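Local coordinates for protein CT398 (Chlamydia trachomatis, PDB 4ILO) that is of unknown function but joins a long coiled-coil hairpin to a C4-type zinc ribbon and may bind DNA or RNA, at residues 200-205 with 224-229; 193-198 with 231-236. One frame throughout, in Å; residues are numbered along the deposited sequence.

Contact 1: residues 200-205 with 224-229. With ZN (zinc ion), chain C; EDO (1,2-ethanediol), chain D.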
loop_
_atom_site.group_PDB
_atom_site.type_symbol
_atom_site.label_atom_id
_atom_site.label_comp_id
_atom_site.label_asym_id
_atom_site.label_seq_id
_atom_site.Cartn_x
_atom_site.Cartn_y
_atom_site.Cartn_z
ATOM N N ARG A 200 1.984 41.861 21.005
ATOM C CA ARG A 200 1.532 41.623 22.373
ATOM C C ARG A 200 0.686 40.340 22.533
ATOM O O ARG A 200 -0.030 40.201 23.541
ATOM C CB ARG A 200 0.790 42.846 22.917
ATOM C CG ARG A 200 1.608 44.162 22.887
ATOM C CD ARG A 200 1.051 45.127 23.946
ATOM N NE ARG A 200 1.439 46.533 23.782
ATOM C CZ ARG A 200 2.610 47.049 24.168
ATOM N NH1 ARG A 200 3.533 46.258 24.709
ATOM N NH2 ARG A 200 2.869 48.351 23.990
ATOM N N VAL A 201 0.743 39.390 21.574
ATOM C CA VAL A 201 0.130 38.071 21.749
ATOM C C VAL A 201 1.202 36.978 21.668
ATOM O O VAL A 201 2.332 37.199 21.225
ATOM C CB VAL A 201 -1.038 37.774 20.764
ATOM C CG1 VAL A 201 -1.935 38.981 20.602
ATOM C CG2 VAL A 201 -0.523 37.338 19.392
ATOM N N CYS A 202 0.832 35.779 22.134
ATOM C CA CYS A 202 1.664 34.595 21.954
ATOM C C CYS A 202 1.640 34.236 20.478
ATOM O O CYS A 202 0.563 34.098 19.898
ATOM C CB CYS A 202 1.100 33.447 22.787
ATOM S SG CYS A 202 1.903 31.851 22.557
ATOM N N SER A 203 2.807 34.122 19.855
ATOM C CA SER A 203 2.821 33.810 18.435
ATOM C C SER A 203 2.614 32.326 18.178
ATOM O O SER A 203 2.381 31.933 17.039
ATOM C CB SER A 203 4.099 34.331 17.781
ATOM O OG SER A 203 5.216 33.569 18.148
ATOM N N GLY A 204 2.668 31.504 19.217
ATOM C CA GLY A 204 2.293 30.108 19.112
ATOM C C GLY A 204 0.793 29.866 19.039
ATOM O O GLY A 204 0.341 29.076 18.207
ATOM N N CYS A 205 0.005 30.527 19.892
ATOM C CA CYS A 205 -1.437 30.287 19.950
ATOM C C CYS A 205 -2.267 31.520 19.614
ATOM O O CYS A 205 -3.477 31.389 19.410
ATOM C CB CYS A 205 -1.835 29.750 21.343
ATOM S SG CYS A 205 -1.816 30.962 22.739
ATOM N N VAL A 224 9.541 32.004 31.164
ATOM C CA VAL A 224 8.139 32.398 31.232
ATOM C C VAL A 224 7.380 31.689 30.111
ATOM O O VAL A 224 7.809 31.717 28.953
ATOM C CB VAL A 224 7.972 33.922 31.101
ATOM C CG1 VAL A 224 6.497 34.299 31.177
ATOM C CG2 VAL A 224 8.795 34.672 32.226
ATOM N N PHE A 225 6.220 31.118 30.458
ATOM C CA PHE A 225 5.410 30.281 29.582
ATOM C C PHE A 225 4.079 30.961 29.302
ATOM O O PHE A 225 3.534 31.666 30.163
ATOM C CB PHE A 225 5.118 28.956 30.281
ATOM C CG PHE A 225 6.330 28.304 30.808
ATOM C CD1 PHE A 225 7.193 27.647 29.947
ATOM C CD2 PHE A 225 6.647 28.392 32.164
ATOM C CE1 PHE A 225 8.331 27.029 30.437
ATOM C CE2 PHE A 225 7.806 27.800 32.678
ATOM C CZ PHE A 225 8.652 27.119 31.818
ATOM N N CYS A 226 3.565 30.750 28.084
ATOM C CA CYS A 226 2.242 31.241 27.732
ATOM C C CYS A 226 1.210 30.641 28.683
ATOM O O CYS A 226 1.181 29.418 28.904
ATOM C CB CYS A 226 1.892 30.828 26.285
ATOM S SG CYS A 226 0.264 31.430 25.742
ATOM N N GLU A 227 0.351 31.510 29.231
ATOM C CA GLU A 227 -0.678 31.093 30.178
ATOM C C GLU A 227 -1.760 30.234 29.527
ATOM O O GLU A 227 -2.536 29.590 30.249
ATOM C CB GLU A 227 -1.300 32.323 30.835
ATOM C CG GLU A 227 -0.343 33.061 31.776
ATOM C CD GLU A 227 -1.067 34.052 32.665
ATOM O OE1 GLU A 227 -1.444 33.651 33.785
ATOM O OE2 GLU A 227 -1.274 35.215 32.243
ATOM N N HIS A 228 -1.810 30.176 28.194
ATOM C CA HIS A 228 -2.834 29.392 27.495
ATOM C C HIS A 228 -2.311 28.162 26.780
ATOM O O HIS A 228 -2.940 27.103 26.859
ATOM C CB HIS A 228 -3.611 30.305 26.542
ATOM C CG HIS A 228 -4.102 31.539 27.242
ATOM N ND1 HIS A 228 -5.369 31.641 27.779
ATOM C CD2 HIS A 228 -3.459 32.681 27.584
ATOM C CE1 HIS A 228 -5.500 32.809 28.380
ATOM N NE2 HIS A 228 -4.358 33.463 28.271
ATOM N N CYS A 229 -1.168 28.236 26.101
ATOM C CA CYS A 229 -0.662 27.066 25.403
ATOM C C CYS A 229 0.553 26.443 26.065
ATOM O O CYS A 229 0.953 25.354 25.664
ATOM C CB CYS A 229 -0.346 27.388 23.932
ATOM S SG CYS A 229 1.162 28.413 23.615
HETATM ZN ZN ZN C . 0.321 30.549 23.594
HETATM C C1 EDO D . 11.613 34.990 29.225
HETATM O O1 EDO D . 12.490 35.927 28.592
HETATM C C2 EDO D . 12.056 33.602 28.795
HETATM O O2 EDO D . 10.952 32.726 29.025
#

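Contact 2: residues 193-198 with 231-236. With EDO (1,2-ethanediol), chain D.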
loop_
_atom_site.group_PDB
_atom_site.type_symbol
_atom_site.label_atom_id
_atom_site.label_comp_id
_atom_site.label_asym_id
_atom_site.label_seq_id
_atom_site.Cartn_x
_atom_site.Cartn_y
_atom_site.Cartn_z
ATOM N N VAL A 193 7.937 25.701 19.725
ATOM C CA VAL A 193 7.477 25.805 21.102
ATOM C C VAL A 193 8.242 26.870 21.931
ATOM O O VAL A 193 7.820 27.193 23.062
ATOM C CB VAL A 193 7.520 24.423 21.771
ATOM C CG1 VAL A 193 6.510 23.460 21.041
ATOM C CG2 VAL A 193 8.928 23.858 21.708
ATOM N N VAL A 194 9.356 27.391 21.428
ATOM C CA VAL A 194 10.014 28.571 21.989
ATOM C C VAL A 194 9.694 29.694 21.023
ATOM O O VAL A 194 10.232 29.729 19.909
ATOM C CB VAL A 194 11.529 28.371 22.120
ATOM C CG1 VAL A 194 12.179 29.595 22.858
ATOM C CG2 VAL A 194 11.840 27.100 22.868
ATOM N N VAL A 195 8.776 30.576 21.404
ATOM C CA VAL A 195 8.194 31.495 20.419
ATOM C C VAL A 195 8.198 32.925 20.938
ATOM O O VAL A 195 8.100 33.149 22.153
ATOM C CB VAL A 195 6.750 31.093 20.055
ATOM C CG1 VAL A 195 6.708 29.659 19.436
ATOM C CG2 VAL A 195 5.800 31.263 21.267
ATOM N N PRO A 196 8.309 33.927 20.071
ATOM C CA PRO A 196 8.377 35.307 20.557
ATOM C C PRO A 196 6.984 35.918 20.717
ATOM O O PRO A 196 5.980 35.422 20.176
ATOM C CB PRO A 196 9.193 36.015 19.464
ATOM C CG PRO A 196 8.818 35.256 18.179
ATOM C CD PRO A 196 8.558 33.816 18.615
ATOM N N ILE A 197 6.944 36.973 21.541
ATOM C CA ILE A 197 5.803 37.889 21.612
ATOM C C ILE A 197 5.723 38.668 20.303
ATOM O O ILE A 197 6.677 39.358 19.927
ATOM C CB ILE A 197 5.976 38.892 22.765
ATOM C CG1 ILE A 197 6.359 38.230 24.091
ATOM C CG2 ILE A 197 4.704 39.745 22.912
ATOM C CD1 ILE A 197 5.211 37.693 24.815
ATOM N N GLU A 198 4.570 38.602 19.629
ATOM C CA GLU A 198 4.285 39.427 18.448
ATOM C C GLU A 198 2.985 40.183 18.688
ATOM O O GLU A 198 1.959 39.573 19.026
ATOM C CB GLU A 198 4.103 38.615 17.142
ATOM C CG GLU A 198 5.091 37.457 16.861
ATOM C CD GLU A 198 6.438 37.880 16.219
ATOM O OE1 GLU A 198 6.906 37.174 15.273
ATOM O OE2 GLU A 198 7.045 38.885 16.691
ATOM N N ARG A 231 3.680 27.148 25.831
ATOM C CA ARG A 231 4.945 27.351 25.152
ATOM C C ARG A 231 5.815 28.360 25.908
ATOM O O ARG A 231 5.316 29.204 26.655
ATOM C CB ARG A 231 4.702 27.896 23.755
ATOM C CG ARG A 231 4.003 26.885 22.810
ATOM C CD ARG A 231 3.921 27.461 21.417
ATOM N NE ARG A 231 3.605 26.441 20.410
ATOM C CZ ARG A 231 2.382 25.987 20.172
ATOM N NH1 ARG A 231 1.352 26.423 20.881
ATOM N NH2 ARG A 231 2.194 25.066 19.229
ATOM N N ILE A 232 7.127 28.280 25.672
ATOM C CA ILE A 232 8.092 29.239 26.237
ATOM C C ILE A 232 8.048 30.532 25.426
ATOM O O ILE A 232 8.215 30.506 24.201
ATOM C CB ILE A 232 9.512 28.647 26.204
ATOM C CG1 ILE A 232 9.606 27.446 27.141
ATOM C CG2 ILE A 232 10.558 29.731 26.552
ATOM C CD1 ILE A 232 10.694 26.463 26.782
ATOM N N LEU A 233 7.857 31.667 26.104
ATOM C CA LEU A 233 7.803 32.965 25.438
ATOM C C LEU A 233 9.106 33.733 25.671
ATOM O O LEU A 233 9.734 33.647 26.738
ATOM C CB LEU A 233 6.649 33.819 25.984
ATOM C CG LEU A 233 5.177 33.499 25.700
ATOM C CD1 LEU A 233 4.279 34.306 26.610
ATOM C CD2 LEU A 233 4.803 33.792 24.209
ATOM N N TYR A 234 9.484 34.535 24.678
ATOM C CA TYR A 234 10.681 35.350 24.791
ATOM C C TYR A 234 10.460 36.646 24.022
ATOM O O TYR A 234 9.519 36.776 23.239
ATOM C CB TYR A 234 11.926 34.610 24.294
ATOM C CG TYR A 234 12.006 34.502 22.775
ATOM C CD1 TYR A 234 11.440 33.414 22.104
ATOM C CD2 TYR A 234 12.658 35.476 22.010
ATOM C CE1 TYR A 234 11.510 33.280 20.702
ATOM C CE2 TYR A 234 12.744 35.352 20.592
ATOM C CZ TYR A 234 12.160 34.256 19.953
ATOM O OH TYR A 234 12.217 34.121 18.585
ATOM N N TRP A 235 11.348 37.602 24.261
ATOM C CA TRP A 235 11.228 38.962 23.756
ATOM C C TRP A 235 12.291 39.200 22.688
ATOM O O TRP A 235 13.487 39.010 22.954
ATOM C CB TRP A 235 11.441 39.930 24.915
ATOM C CG TRP A 235 11.346 41.359 24.530
ATOM C CD1 TRP A 235 12.371 42.267 24.453
ATOM C CD2 TRP A 235 10.157 42.060 24.174
ATOM N NE1 TRP A 235 11.885 43.489 24.060
ATOM C CE2 TRP A 235 10.528 43.392 23.885
ATOM C CE3 TRP A 235 8.807 41.691 24.062
ATOM C CZ2 TRP A 235 9.601 44.357 23.488
ATOM C CZ3 TRP A 235 7.882 42.651 23.667
ATOM C CH2 TRP A 235 8.287 43.969 23.384
ATOM N N GLN A 236 11.846 39.632 21.495
ATOM C CA GLN A 236 12.683 39.895 20.295
ATOM C C GLN A 236 12.783 38.648 19.414
ATOM O O GLN A 236 12.996 38.742 18.199
ATOM C CB GLN A 236 14.098 40.399 20.620
ATOM C CG GLN A 236 14.226 41.870 20.961
ATOM C CD GLN A 236 15.656 42.361 20.761
ATOM O OE1 GLN A 236 16.527 41.587 20.361
ATOM N NE2 GLN A 236 15.900 43.646 21.017
HETATM C C1 EDO D . 11.613 34.990 29.225
HETATM O O1 EDO D . 12.490 35.927 28.592
HETATM C C2 EDO D . 12.056 33.602 28.795
HETATM O O2 EDO D . 10.952 32.726 29.025
#

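Contact 1: residues 200-205 with 224-229
The sulfur of C202 lies against that of C226, SG to SG 3.6 Å, because both bind one zinc ion. C205 and C229 supply the other two ligands, and all four SG–zinc bonds measure 2.3 Å. The six SG–SG separations run from 3.6 to 4.0 Å, the spread expected of a roughly tetrahedral Cys4 site. The two halves are built alike. In C202 and C226 the SG stands anti to the backbone N (chi1 174° and -179°), while in C205 and C229 it sits between the backbone N and the carbonyl carbon (73° in both). With the spacing C202-C205 and C226-C229, the matching torsions are consistent with two similar CxxC knuckles that grip the metal from separate parts of the chain. At one side of the site the CB atoms of C205 and C229 pack together at 3.8 Å, and the CB of H228 brushes C205 SG.

Backbone N-H groups reach back to the leading sulfurs. C205 N donates to C202 SG over 3.5 Å, while C226 SG receives two such bonds, from H228 N at 3.4 Å and from C229 N at 3.5 Å. No hydrogen bond runs directly between 200-205 and 224-229, so the polar link across the contact is the metal itself. V195 and L233 pack on C202. Four thiolates on one divalent ion would carry a net charge near -2, which the N-H···S bonds probably help to disperse; such coordination is consistent with a structural zinc holding a ribbon together.

Contact 2: residues 193-198 with 231-236
V194, V195 and P196 pair in parallel with I232, L233 and Y234, the short strand axes passing 4.6 Å apart at 47°. The bonds form a parallel ladder: V195 gives its N-H to I232 O (2.9 Å) and takes that of Y234 on its own O (3.2 Å, more bent), with I232 N–V193 O and I197 N–Y234 O flanking them. P196, lacking an N-H, falls at a position the ladder does not use.

On one face V194 and I232 lie side by side, CG1 to CG2 4.0 Å. With CG between the backbone N and the carbonyl carbon (chi1 75°), the Y234 ring is carried back against 194-198, where P196 CB rests over one face, 3.8 Å from the ring centroid and offset toward the rim, a CH-pi contact. V194 O meets the same ring at its edge. On the other face V195 CG2 lies 4.0 Å from L233 CD2. The I197 side chain crosses that of L233 at about a right angle, CD1 to CD1 3.9 Å. R231 stretches past V193 and ends in a salt bridge to D191.

Helix 2-86 packs on the face of V194 and Y234 through L8, I11 and L12, whereas L233 meets L209 in a loop and V217 of helix 211-219; in the sheet order 201-202, 194-198, 232-234, 224-225 the pair takes the two inner places.

The two contacts share one sheet and lie about 7 Å apart, centre to centre. Contact 1 is nested in the loop that contact 2 closes: strand 201-202 follows 194-198, and strand 224-225 precedes 232-234. Probable backbone hydrogen bonds tie them, C226 N to R231 O at 2.7 Å and V224 O to L233 N at 2.8 Å, so the second knuckle is braced by the strand of contact 2. The R231 side chain comes within about 5 Å of the zinc ion. A 1,2-ethanediol, probably from the crystallisation liquor, bridges both contacts, its O2 being 2.7 Å from both V224 N and L233 O.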